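DNA repair protein RAD7 (Saccharomyces cerevisiae, PDB 5ZB2) takes part in global genome nucleotide excision repair, clearing DNA damage from nontranscribed regions as a component of a complex with RAD16 and ABF1. Local coordinates at residues A[76-87]-A[101-112]. Residues are numbered along the deposited sequence; the frame is centred on the assembly and turned at random.
Sequences LKRLTFSDCSKI and HLTELSLQMCGQ. With GOL (glycerol), chain D.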
ATOM      1  N   LEU A  76      20.692   8.537  -3.937  1.00 61.85           N
ATOM      2  CA  LEU A  76      20.531   9.925  -3.531  1.00 59.81           C
ATOM      3  C   LEU A  76      20.356  10.019  -2.018  1.00 55.77           C
ATOM      4  O   LEU A  76      19.734   9.156  -1.391  1.00 53.28           O
ATOM      5  CB  LEU A  76      19.329  10.539  -4.250  1.00 59.74           C
ATOM      6  CG  LEU A  76      19.074  12.036  -4.073  1.00 60.38           C
ATOM      7  CD1 LEU A  76      20.237  12.863  -4.596  1.00 62.47           C
ATOM      8  CD2 LEU A  76      17.786  12.428  -4.779  1.00 59.19           C
ATOM      9  N   LYS A  77      20.914  11.075  -1.429  1.00 55.73           N
ATOM     10  CA  LYS A  77      20.867  11.282   0.015  1.00 52.40           C
ATOM     11  C   LYS A  77      19.946  12.415   0.433  1.00 48.98           C
ATOM     12  O   LYS A  77      19.294  12.319   1.474  1.00 44.39           O
ATOM     13  CB  LYS A  77      22.278  11.555   0.549  1.00 57.64           C
ATOM     14  CG  LYS A  77      23.218  10.361   0.432  1.00 61.64           C
ATOM     15  CD  LYS A  77      24.671  10.788   0.304  1.00 76.40           C
ATOM     16  CE  LYS A  77      25.177  11.482   1.558  1.00 77.16           C
ATOM     17  NZ  LYS A  77      25.251  10.554   2.721  1.00 83.51           N
ATOM     18  N   ARG A  78      19.873  13.485  -0.352  1.00 51.23           N
ATOM     19  CA  ARG A  78      19.037  14.640  -0.048  1.00 51.15           C
ATOM     20  C   ARG A  78      18.027  14.817  -1.172  1.00 45.73           C
ATOM     21  O   ARG A  78      18.408  15.067  -2.320  1.00 47.31           O
ATOM     22  CB  ARG A  78      19.888  15.899   0.120  1.00 54.74           C
ATOM     23  CG  ARG A  78      20.965  15.774   1.193  1.00 63.26           C
ATOM     24  CD  ARG A  78      21.822  17.027   1.278  1.00 75.10           C
ATOM     25  NE  ARG A  78      22.522  17.300   0.025  1.00 91.57           N
ATOM     26  CZ  ARG A  78      23.274  18.374  -0.198  1.00106.89           C
ATOM     27  NH1 ARG A  78      23.430  19.292   0.748  1.00120.15           N
ATOM     28  NH2 ARG A  78      23.871  18.533  -1.371  1.00104.80           N
ATOM     29  N   LEU A  79      16.745  14.685  -0.840  1.00 42.93           N
ATOM     30  CA  LEU A  79      15.663  14.794  -1.808  1.00 41.73           C
ATOM     31  C   LEU A  79      14.680  15.864  -1.357  1.00 40.49           C
ATOM     32  O   LEU A  79      14.292  15.903  -0.183  1.00 38.35           O
ATOM     33  CB  LEU A  79      14.938  13.452  -1.979  1.00 40.81           C
ATOM     34  CG  LEU A  79      13.733  13.458  -2.922  1.00 39.46           C
ATOM     35  CD1 LEU A  79      14.149  13.813  -4.345  1.00 40.28           C
ATOM     36  CD2 LEU A  79      13.022  12.110  -2.887  1.00 38.75           C
ATOM     37  N   THR A  80      14.274  16.719  -2.295  1.00 35.55           N
ATOM     38  CA  THR A  80      13.277  17.756  -2.060  1.00 38.10           C
ATOM     39  C   THR A  80      12.168  17.612  -3.091  1.00 36.71           C
ATOM     40  O   THR A  80      12.441  17.545  -4.293  1.00 34.79           O
ATOM     41  CB  THR A  80      13.899  19.160  -2.150  1.00 38.98           C
ATOM     42  OG1 THR A  80      14.869  19.323  -1.111  1.00 42.80           O
ATOM     43  CG2 THR A  80      12.836  20.250  -2.019  1.00 37.06           C
ATOM     44  N   PHE A  81      10.922  17.556  -2.614  1.00 36.99           N
ATOM     45  CA  PHE A  81       9.728  17.570  -3.460  1.00 36.75           C
ATOM     46  C   PHE A  81       8.958  18.844  -3.141  1.00 36.02           C
ATOM     47  O   PHE A  81       8.456  19.004  -2.022  1.00 36.24           O
ATOM     48  CB  PHE A  81       8.845  16.340  -3.217  1.00 38.03           C
ATOM     49  CG  PHE A  81       9.331  15.070  -3.876  1.00 38.03           C
ATOM     50  CD1 PHE A  81      10.287  15.088  -4.880  1.00 38.36           C
ATOM     51  CD2 PHE A  81       8.794  13.847  -3.495  1.00 38.56           C
ATOM     52  CE1 PHE A  81      10.705  13.909  -5.480  1.00 40.05           C
ATOM     53  CE2 PHE A  81       9.208  12.671  -4.091  1.00 39.70           C
ATOM     54  CZ  PHE A  81      10.165  12.702  -5.084  1.00 39.97           C
ATOM     55  N   SER A  82       8.851  19.745  -4.122  1.00 37.20           N
ATOM     56  CA  SER A  82       8.242  21.049  -3.884  1.00 37.67           C
ATOM     57  C   SER A  82       6.718  21.006  -3.870  1.00 38.38           C
ATOM     58  O   SER A  82       6.095  21.901  -3.288  1.00 35.66           O
ATOM     59  CB  SER A  82       8.717  22.050  -4.942  1.00 42.42           C
ATOM     60  OG  SER A  82      10.113  22.274  -4.832  1.00 50.84           O
ATOM     61  N   ASP A  83       6.100  20.001  -4.489  1.00 35.16           N
ATOM     62  CA  ASP A  83       4.640  19.876  -4.458  1.00 36.59           C
ATOM     63  C   ASP A  83       4.298  18.391  -4.522  1.00 34.46           C
ATOM     64  O   ASP A  83       4.318  17.802  -5.605  1.00 32.01           O
ATOM     65  CB  ASP A  83       3.994  20.642  -5.605  1.00 37.63           C
ATOM     66  CG  ASP A  83       2.471  20.582  -5.568  1.00 37.14           C
ATOM     67  OD1 ASP A  83       1.915  19.671  -4.918  1.00 35.05           O
ATOM     68  OD2 ASP A  83       1.826  21.446  -6.196  1.00 38.13           O
ATOM     69  N   CYS A  84       3.974  17.807  -3.364  1.00 34.94           N
ATOM     70  CA  CYS A  84       3.610  16.401  -3.237  1.00 33.06           C
ATOM     71  C   CYS A  84       2.107  16.175  -3.219  1.00 33.33           C
ATOM     72  O   CYS A  84       1.669  15.072  -2.880  1.00 34.32           O
ATOM     73  CB  CYS A  84       4.183  15.812  -1.946  1.00 35.93           C
ATOM     74  SG  CYS A  84       5.910  16.095  -1.667  1.00 35.66           S
ATOM     75  N   SER A  85       1.310  17.198  -3.538  1.00 33.75           N
ATOM     76  CA  SER A  85      -0.133  17.117  -3.320  1.00 35.51           C
ATOM     77  C   SER A  85      -0.729  15.839  -3.898  1.00 34.72           C
ATOM     78  O   SER A  85      -1.624  15.237  -3.295  1.00 34.48           O
ATOM     79  CB  SER A  85      -0.820  18.345  -3.919  1.00 35.75           C
ATOM     80  OG  SER A  85      -0.528  19.501  -3.162  1.00 37.59           O
ATOM     81  N   LYS A  86      -0.243  15.404  -5.061  1.00 33.21           N
ATOM     82  CA  LYS A  86      -0.823  14.266  -5.763  1.00 36.20           C
ATOM     83  C   LYS A  86      -0.209  12.926  -5.367  1.00 36.28           C
ATOM     84  O   LYS A  86      -0.657  11.888  -5.868  1.00 34.01           O
ATOM     85  CB  LYS A  86      -0.684  14.467  -7.276  1.00 38.24           C
ATOM     86  CG  LYS A  86      -1.450  15.672  -7.803  1.00 42.47           C
ATOM     87  CD  LYS A  86      -1.295  15.824  -9.308  1.00 49.26           C
ATOM     88  CE  LYS A  86      -2.114  16.990  -9.838  1.00 62.36           C
ATOM     89  NZ  LYS A  86      -2.045  17.096 -11.322  1.00 91.68           N
ATOM     90  N   ILE A  87       0.794  12.914  -4.492  1.00 34.73           N
ATOM     91  CA  ILE A  87       1.398  11.665  -4.033  1.00 34.18           C
ATOM     92  C   ILE A  87       0.518  11.056  -2.949  1.00 33.41           C
ATOM     93  O   ILE A  87       0.207  11.708  -1.946  1.00 34.81           O
ATOM     94  CB  ILE A  87       2.826  11.911  -3.514  1.00 33.44           C
ATOM     95  CG1 ILE A  87       3.736  12.353  -4.666  1.00 35.64           C
ATOM     96  CG2 ILE A  87       3.389  10.656  -2.819  1.00 31.47           C
ATOM     97  CD1 ILE A  87       5.100  12.858  -4.216  1.00 34.15           C
ATOM     98  N   HIS A 101      18.949   5.174   1.326  1.00 51.45           N
ATOM     99  CA  HIS A 101      20.132   5.997   1.551  1.00 51.23           C
ATOM    100  C   HIS A 101      19.797   7.435   1.933  1.00 49.41           C
ATOM    101  O   HIS A 101      20.711   8.255   2.050  1.00 49.56           O
ATOM    102  CB  HIS A 101      21.019   5.990   0.304  1.00 56.77           C
ATOM    103  CG  HIS A 101      21.430   4.619  -0.134  1.00 62.81           C
ATOM    104  ND1 HIS A 101      22.536   3.975   0.377  1.00 63.67           N
ATOM    105  CD2 HIS A 101      20.877   3.766  -1.029  1.00 62.62           C
ATOM    106  CE1 HIS A 101      22.648   2.786  -0.187  1.00 72.08           C
ATOM    107  NE2 HIS A 101      21.654   2.634  -1.043  1.00 67.58           N
ATOM    108  N   LEU A 102      18.522   7.759   2.138  1.00 46.78           N
ATOM    109  CA  LEU A 102      18.135   9.139   2.392  1.00 45.46           C
ATOM    110  C   LEU A 102      18.540   9.577   3.795  1.00 41.87           C
ATOM    111  O   LEU A 102      18.371   8.843   4.773  1.00 41.68           O
ATOM    112  CB  LEU A 102      16.626   9.316   2.213  1.00 43.61           C
ATOM    113  CG  LEU A 102      16.092   9.322   0.778  1.00 43.55           C
ATOM    114  CD1 LEU A 102      14.571   9.337   0.780  1.00 40.65           C
ATOM    115  CD2 LEU A 102      16.631  10.510  -0.006  1.00 44.87           C
ATOM    116  N   THR A 103      19.085  10.784   3.881  1.00 42.54           N
ATOM    117  CA  THR A 103      19.372  11.441   5.147  1.00 42.54           C
ATOM    118  C   THR A 103      18.584  12.725   5.340  1.00 41.26           C
ATOM    119  O   THR A 103      18.328  13.111   6.483  1.00 40.35           O
ATOM    120  CB  THR A 103      20.869  11.768   5.257  1.00 44.14           C
ATOM    121  OG1 THR A 103      21.233  12.706   4.234  1.00 45.26           O
ATOM    122  CG2 THR A 103      21.701  10.509   5.102  1.00 45.94           C
ATOM    123  N   GLU A 104      18.191  13.387   4.257  1.00 39.46           N
ATOM    124  CA  GLU A 104      17.424  14.623   4.314  1.00 42.29           C
ATOM    125  C   GLU A 104      16.272  14.515   3.333  1.00 39.86           C
ATOM    126  O   GLU A 104      16.480  14.168   2.165  1.00 38.94           O
ATOM    127  CB  GLU A 104      18.296  15.835   3.978  1.00 43.73           C
ATOM    128  CG  GLU A 104      19.587  15.891   4.782  1.00 48.62           C
ATOM    129  CD  GLU A 104      20.351  17.184   4.579  1.00 52.87           C
ATOM    130  OE1 GLU A 104      19.925  18.009   3.739  1.00 53.34           O
ATOM    131  OE2 GLU A 104      21.376  17.371   5.265  1.00 60.03           O
ATOM    132  N   LEU A 105      15.063  14.811   3.805  1.00 38.89           N
ATOM    133  CA  LEU A 105      13.867  14.705   2.982  1.00 37.49           C
ATOM    134  C   LEU A 105      12.968  15.899   3.251  1.00 36.05           C
ATOM    135  O   LEU A 105      12.685  16.222   4.409  1.00 33.98           O
ATOM    136  CB  LEU A 105      13.113  13.399   3.264  1.00 36.03           C
ATOM    137  CG  LEU A 105      11.859  13.147   2.423  1.00 34.71           C
ATOM    138  CD1 LEU A 105      12.206  12.992   0.951  1.00 35.36           C
ATOM    139  CD2 LEU A 105      11.140  11.917   2.935  1.00 36.08           C
ATOM    140  N   SER A 106      12.531  16.554   2.181  1.00 35.68           N
ATOM    141  CA  SER A 106      11.615  17.681   2.270  1.00 36.40           C
ATOM    142  C   SER A 106      10.382  17.361   1.442  1.00 35.51           C
ATOM    143  O   SER A 106      10.485  17.165   0.225  1.00 33.79           O
ATOM    144  CB  SER A 106      12.276  18.969   1.784  1.00 35.64           C
ATOM    145  OG  SER A 106      11.352  20.042   1.809  1.00 35.66           O
ATOM    146  N   LEU A 107       9.223  17.314   2.100  1.00 33.59           N
ATOM    147  CA  LEU A 107       7.941  17.011   1.463  1.00 35.78           C
ATOM    148  C   LEU A 107       7.046  18.236   1.621  1.00 33.85           C
ATOM    149  O   LEU A 107       6.458  18.453   2.686  1.00 34.53           O
ATOM    150  CB  LEU A 107       7.302  15.767   2.084  1.00 35.32           C
ATOM    151  CG  LEU A 107       8.155  14.495   2.072  1.00 36.43           C
ATOM    152  CD1 LEU A 107       7.452  13.337   2.782  1.00 32.55           C
ATOM    153  CD2 LEU A 107       8.514  14.102   0.645  1.00 36.55           C
ATOM    154  N   GLN A 108       6.944  19.033   0.566  1.00 34.75           N
ATOM    155  CA  GLN A 108       6.176  20.272   0.590  1.00 35.64           C
ATOM    156  C   GLN A 108       4.816  20.036  -0.058  1.00 33.72           C
ATOM    157  O   GLN A 108       4.729  19.446  -1.139  1.00 32.20           O
ATOM    158  CB  GLN A 108       6.930  21.390  -0.133  1.00 36.91           C
ATOM    159  CG  GLN A 108       8.357  21.624   0.375  1.00 37.17           C
ATOM    160  CD  GLN A 108       8.400  22.166   1.796  1.00 38.54           C
ATOM    161  OE1 GLN A 108       7.826  23.212   2.096  1.00 37.11           O
ATOM    162  NE2 GLN A 108       9.086  21.451   2.678  1.00 37.46           N
ATOM    163  N   MET A 109       3.757  20.493   0.611  1.00 33.32           N
ATOM    164  CA  MET A 109       2.387  20.266   0.156  1.00 34.71           C
ATOM    165  C   MET A 109       2.073  18.769   0.142  1.00 35.29           C
ATOM    166  O   MET A 109       1.656  18.204  -0.872  1.00 34.06           O
ATOM    167  CB  MET A 109       2.153  20.896  -1.220  1.00 34.78           C
ATOM    168  CG  MET A 109       2.547  22.372  -1.300  1.00 36.29           C
ATOM    169  SD  MET A 109       2.248  23.120  -2.918  1.00 40.11           S
ATOM    170  CE  MET A 109       0.456  23.070  -2.985  1.00 38.78           C
ATOM    171  N   CYS A 110       2.280  18.131   1.293  1.00 31.95           N
ATOM    172  CA  CYS A 110       2.119  16.681   1.438  1.00 34.20           C
ATOM    173  C   CYS A 110       0.791  16.348   2.120  1.00 31.23           C
ATOM    174  O   CYS A 110       0.730  15.669   3.145  1.00 30.75           O
ATOM    175  CB  CYS A 110       3.303  16.100   2.210  1.00 33.50           C
ATOM    176  SG  CYS A 110       3.596  16.849   3.860  1.00 33.47           S
ATOM    177  N   GLY A 111      -0.298  16.805   1.499  1.00 31.64           N
ATOM    178  CA  GLY A 111      -1.609  16.698   2.123  1.00 33.47           C
ATOM    179  C   GLY A 111      -2.060  15.275   2.402  1.00 30.98           C
ATOM    180  O   GLY A 111      -2.833  15.040   3.336  1.00 29.99           O
ATOM    181  N   GLN A 112      -1.600  14.309   1.607  1.00 29.39           N
ATOM    182  CA  GLN A 112      -2.058  12.929   1.745  1.00 33.31           C
ATOM    183  C   GLN A 112      -1.186  12.096   2.676  1.00 33.82           C
ATOM    184  O   GLN A 112      -1.520  10.937   2.942  1.00 31.64           O
ATOM    185  CB  GLN A 112      -2.126  12.255   0.368  1.00 33.78           C
ATOM    186  CG  GLN A 112      -3.009  12.999  -0.621  1.00 33.44           C
ATOM    187  CD  GLN A 112      -3.276  12.209  -1.884  1.00 37.41           C
ATOM    188  OE1 GLN A 112      -3.627  11.030  -1.829  1.00 37.11           O
ATOM    189  NE2 GLN A 112      -3.116  12.859  -3.035  1.00 35.19           N
TER
HETATM  190  C1  GOL D 602      -1.249  21.226   1.167  1.00 35.84           C
HETATM  191  O1  GOL D 602      -0.819  22.540   0.905  1.00 39.03           O
HETATM  192  C2  GOL D 602      -1.599  20.568  -0.160  1.00 39.29           C
HETATM  193  O2  GOL D 602      -0.830  19.398  -0.323  1.00 43.77           O
HETATM  194  C3  GOL D 602      -3.075  20.201  -0.173  1.00 36.14           C
HETATM  195  O3  GOL D 602      -3.325  19.354  -1.266  1.00 37.19           O
HETATM  196  O   HOH W   1      18.411   6.472  -1.643  1.00 52.33           O
HETATM  197  O   HOH W   2       0.359  14.171  -0.484  1.00 34.09           O
HETATM  198  O   HOH W   3      -3.667  11.917  -5.987  1.00 44.66           O
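L79 and L105 both hold CG trans to the backbone N (chi1 177° and -178°), which lays their side chains alongside each other, with L79 CD2 4.0 Å from L105 CD1. L102 CD2 closes on L79 CB, and farther along L107 CD2 touches both F81 CD2 (4.2 Å) and C84 SG (4.0 Å). On the other face R78 and E104 run side by side; R78 CD meets E104 OE1 at 3.3 Å, loosely defined because the R78 side chain is poorly ordered, while the charged groups stay short of a salt bridge. Strands 78-81 and 104-108 are parallel and joined by backbone hydrogen bonds, such as F81 N to S106 O at 2.9 Å. At the start K77 O accepts from both T103 N and E104 N; past the end C84 N reaches Q108 O. There D83 OD1 takes S85 N in an Asx turn, and Q112 sends NE2 to S85 O (2.8 Å), in the carbonyl plane. These are neighbouring turns of the leucine-rich repeat solenoid, linked through helix 89-98, whose Y92 packs on C84 and L107. The chemistry implies a leucine-lined interior beside a polar concave face formed by R78, T80, E104 and S106, with backbone bonding continued beyond the strands.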